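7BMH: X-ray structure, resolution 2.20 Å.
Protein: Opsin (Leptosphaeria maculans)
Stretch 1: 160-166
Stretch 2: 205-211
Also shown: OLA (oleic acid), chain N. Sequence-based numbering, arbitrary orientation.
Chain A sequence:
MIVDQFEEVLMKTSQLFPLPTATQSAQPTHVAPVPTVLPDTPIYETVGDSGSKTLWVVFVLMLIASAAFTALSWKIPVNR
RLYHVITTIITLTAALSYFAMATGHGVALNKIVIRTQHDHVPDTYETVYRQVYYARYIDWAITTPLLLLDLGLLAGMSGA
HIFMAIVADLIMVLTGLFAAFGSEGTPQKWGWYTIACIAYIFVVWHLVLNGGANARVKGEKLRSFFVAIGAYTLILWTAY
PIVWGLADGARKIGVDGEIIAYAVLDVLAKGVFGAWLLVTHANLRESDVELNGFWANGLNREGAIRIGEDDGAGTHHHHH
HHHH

Stretch 1 (160-166) AHIFMAI
Stretch 2, residues 205-211: WHLVLNG

Residues 160-166 and 205-211 are both helical throughout, each a segment of a longer helix. Their axes approach to 10.3 Å with N-to-C directions 163° apart, a nearly antiparallel arrangement. The register is set by two CA-CA pairs: Ala 165 CA to His 206 CA at 6.8 Å and His 161 CA to Asn 210 CA at 7.8 Å. Thus one helical turn on each side is matched in reverse order, and the backbones lie closer at the alanine.

In the first helix, phi runs from -55° to -75° and psi from -32° to -44°. Regular i to i+4 bonds include Met 164 N to Ala 160 O (3.0 Å) and Ala 165 N to His 161 O (3.1 Å). The second helix contains a wider pi-type turn at 207-211. Asn 210 N bonds to His 206 O at 2.7 Å, while Gly 211 N reaches the same His 206 O only weakly, at 3.5 Å. Asn 210 adopts phi/psi -83°/-42° and Leu 209 -74°/-56°.

His 206 is the centre of the contact, with 81 Å² of its surface covered by the first helix; the two stretches together bury 231 Å². Its CA-to-CB bond points toward the partner, and chi1 of -175° (t) with chi2 of 29° carries the imidazole across the gap. There His 206 NE2 donates to His 161 O at 3.0 Å, with an N-H...O angle of 145°. His 161 O therefore accepts twice, from this ring and from Ala 165 N, and both His 161 O and Ala 165 N lie at the edge of the imidazole, near its plane. On its other nitrogen, ND1 of His 206 donates to Asn 210 OD1 within the same helix, at 2.9 Å and 131°. Both nitrogens thus have a hydrogen-bond partner, and the ring's orientation is consistent with both bonds.

Asn 210 uses chi1 of -75° (m) and chi2 of 110°, which place OD1 near His 206 while ND2 approaches His 161 CE1 at 3.4 Å, a contact rather than a hydrogen bond. His 161, at chi1 -72° (m) and chi2 -162°, also points its CB toward the second helix. The edge of the His 206 ring is directed toward the His 161 ring face in an offset edge-to-face pair, with centroids 5.3 Å apart and planes at 60°.

The small side chain of Ala 165 accompanies the close approach: its CB lies 3.8 Å from His 206 CD2 and 3.7 Å from Leu 207 CD1. Leu 207 leaves its helix sideways, but off-well angles of -105° and 93° bring its end nearer, making this apolar contact. Met 164 (m, t, m) extends CE to 3.9 Å from His 206 NE2.

Ile 162 (m, t) points away from this interface; its CG2 meets oleic acid C6 at 3.6 Å. Phe 163, also directed away with chi1 164° (t) and chi2 83°, places CD1 3.8 Å from oleic acid C12, which lies at its ring edge.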

# COMPACT_ATOMS: atom_id res chain seq x y z
N ALA A 160 19.70 -6.81 9.33
CA ALA A 160 20.25 -5.65 8.64
C ALA A 160 19.58 -5.47 7.27
O ALA A 160 19.27 -4.34 6.87
CB ALA A 160 21.77 -5.78 8.51
N HIS A 161 19.33 -6.57 6.57
CA HIS A 161 18.70 -6.49 5.25
C HIS A 161 17.22 -6.15 5.35
O HIS A 161 16.71 -5.34 4.56
CB HIS A 161 18.91 -7.80 4.48
CG HIS A 161 20.32 -8.01 4.02
ND1 HIS A 161 20.67 -8.91 3.04
CD2 HIS A 161 21.48 -7.43 4.41
CE1 HIS A 161 21.97 -8.87 2.83
NE2 HIS A 161 22.49 -7.98 3.66
N ILE A 162 16.50 -6.75 6.29
CA ILE A 162 15.13 -6.31 6.54
C ILE A 162 15.12 -4.81 6.83
O ILE A 162 14.27 -4.07 6.30
CB ILE A 162 14.49 -7.12 7.68
CG1 ILE A 162 14.37 -8.60 7.28
CG2 ILE A 162 13.14 -6.49 8.14
CD1 ILE A 162 13.84 -9.47 8.37
N PHE A 163 16.07 -4.33 7.63
CA PHE A 163 16.10 -2.90 7.94
C PHE A 163 16.29 -2.07 6.68
O PHE A 163 15.60 -1.05 6.50
CB PHE A 163 17.19 -2.61 8.97
CG PHE A 163 17.55 -1.14 9.08
CD1 PHE A 163 16.80 -0.27 9.86
CD2 PHE A 163 18.65 -0.63 8.39
CE1 PHE A 163 17.14 1.07 9.95
CE2 PHE A 163 18.99 0.71 8.48
CZ PHE A 163 18.23 1.56 9.26
N MET A 164 17.18 -2.51 5.79
CA MET A 164 17.44 -1.76 4.56
C MET A 164 16.20 -1.65 3.68
O MET A 164 15.90 -0.58 3.15
CB MET A 164 18.60 -2.41 3.79
CG MET A 164 19.96 -2.23 4.48
SD MET A 164 21.37 -2.67 3.44
CE MET A 164 21.11 -4.42 3.28
N ALA A 165 15.46 -2.75 3.51
CA ALA A 165 14.24 -2.69 2.71
C ALA A 165 13.27 -1.68 3.28
O ALA A 165 12.57 -0.99 2.52
CB ALA A 165 13.58 -4.07 2.63
N ILE A 166 13.20 -1.57 4.61
CA ILE A 166 12.25 -0.68 5.26
C ILE A 166 12.68 0.78 5.13
O ILE A 166 11.84 1.67 5.02
CB ILE A 166 12.06 -1.12 6.72
CG1 ILE A 166 11.32 -2.46 6.77
CG2 ILE A 166 11.29 -0.10 7.51
CD1 ILE A 166 11.40 -3.15 8.11
N TRP A 205 14.35 -4.72 -6.02
CA TRP A 205 15.69 -5.22 -6.31
C TRP A 205 16.28 -5.93 -5.10
O TRP A 205 16.82 -7.04 -5.22
CB TRP A 205 16.56 -4.02 -6.74
CG TRP A 205 17.99 -4.28 -7.14
CD1 TRP A 205 19.10 -3.85 -6.48
CD2 TRP A 205 18.46 -4.95 -8.31
NE1 TRP A 205 20.23 -4.22 -7.16
CE2 TRP A 205 19.86 -4.90 -8.29
CE3 TRP A 205 17.82 -5.59 -9.38
CZ2 TRP A 205 20.64 -5.48 -9.27
CZ3 TRP A 205 18.61 -6.17 -10.36
CH2 TRP A 205 20.00 -6.11 -10.30
N HIS A 206 16.16 -5.33 -3.92
CA HIS A 206 16.70 -5.95 -2.71
C HIS A 206 15.97 -7.26 -2.39
O HIS A 206 16.61 -8.28 -2.10
CB HIS A 206 16.59 -4.94 -1.56
CG HIS A 206 17.21 -5.39 -0.27
ND1 HIS A 206 18.27 -6.27 -0.21
CD2 HIS A 206 16.91 -5.07 1.02
CE1 HIS A 206 18.61 -6.46 1.06
NE2 HIS A 206 17.80 -5.75 1.82
N LEU A 207 14.64 -7.28 -2.47
CA LEU A 207 13.94 -8.48 -2.03
C LEU A 207 14.11 -9.62 -3.02
O LEU A 207 14.29 -10.77 -2.62
CB LEU A 207 12.47 -8.17 -1.77
CG LEU A 207 12.29 -8.11 -0.25
CD1 LEU A 207 12.45 -6.69 0.29
CD2 LEU A 207 11.00 -8.73 0.18
N VAL A 208 14.07 -9.32 -4.32
CA VAL A 208 14.37 -10.30 -5.36
C VAL A 208 15.74 -10.95 -5.12
O VAL A 208 15.88 -12.17 -5.05
CB VAL A 208 14.30 -9.65 -6.74
CG1 VAL A 208 15.05 -10.48 -7.79
CG2 VAL A 208 12.85 -9.46 -7.13
N LEU A 209 16.78 -10.12 -5.01
CA LEU A 209 18.13 -10.65 -4.92
C LEU A 209 18.39 -11.25 -3.54
O LEU A 209 18.77 -12.43 -3.42
CB LEU A 209 19.13 -9.53 -5.21
CG LEU A 209 19.98 -9.44 -6.48
CD1 LEU A 209 19.45 -10.22 -7.66
CD2 LEU A 209 20.12 -7.97 -6.83
N ASN A 210 18.19 -10.47 -2.48
CA ASN A 210 18.58 -10.95 -1.16
C ASN A 210 17.51 -11.82 -0.54
O ASN A 210 17.81 -12.87 0.05
CB ASN A 210 18.93 -9.78 -0.25
CG ASN A 210 20.28 -9.17 -0.59
OD1 ASN A 210 20.36 -8.06 -1.10
ND2 ASN A 210 21.35 -9.93 -0.33
N GLY A 211 16.24 -11.43 -0.67
CA GLY A 211 15.19 -12.35 -0.27
C GLY A 211 15.22 -13.62 -1.09
O GLY A 211 15.07 -14.72 -0.55
C1 OLA N . 15.89 -12.79 11.00
O1 OLA N . 15.07 -12.87 10.05
O2 OLA N . 16.90 -13.53 11.11
C2 OLA N . 15.66 -11.74 12.08
C3 OLA N . 15.30 -10.37 11.59
C4 OLA N . 15.22 -9.37 12.73
C5 OLA N . 14.13 -8.34 12.57
C6 OLA N . 14.32 -7.39 11.41
C7 OLA N . 15.22 -6.20 11.72
C8 OLA N . 14.59 -5.14 12.57
C9 OLA N . 13.75 -4.17 11.81
C10 OLA N . 13.88 -2.86 11.88
C11 OLA N . 12.99 -1.84 11.24
C12 OLA N . 13.37 -0.42 11.54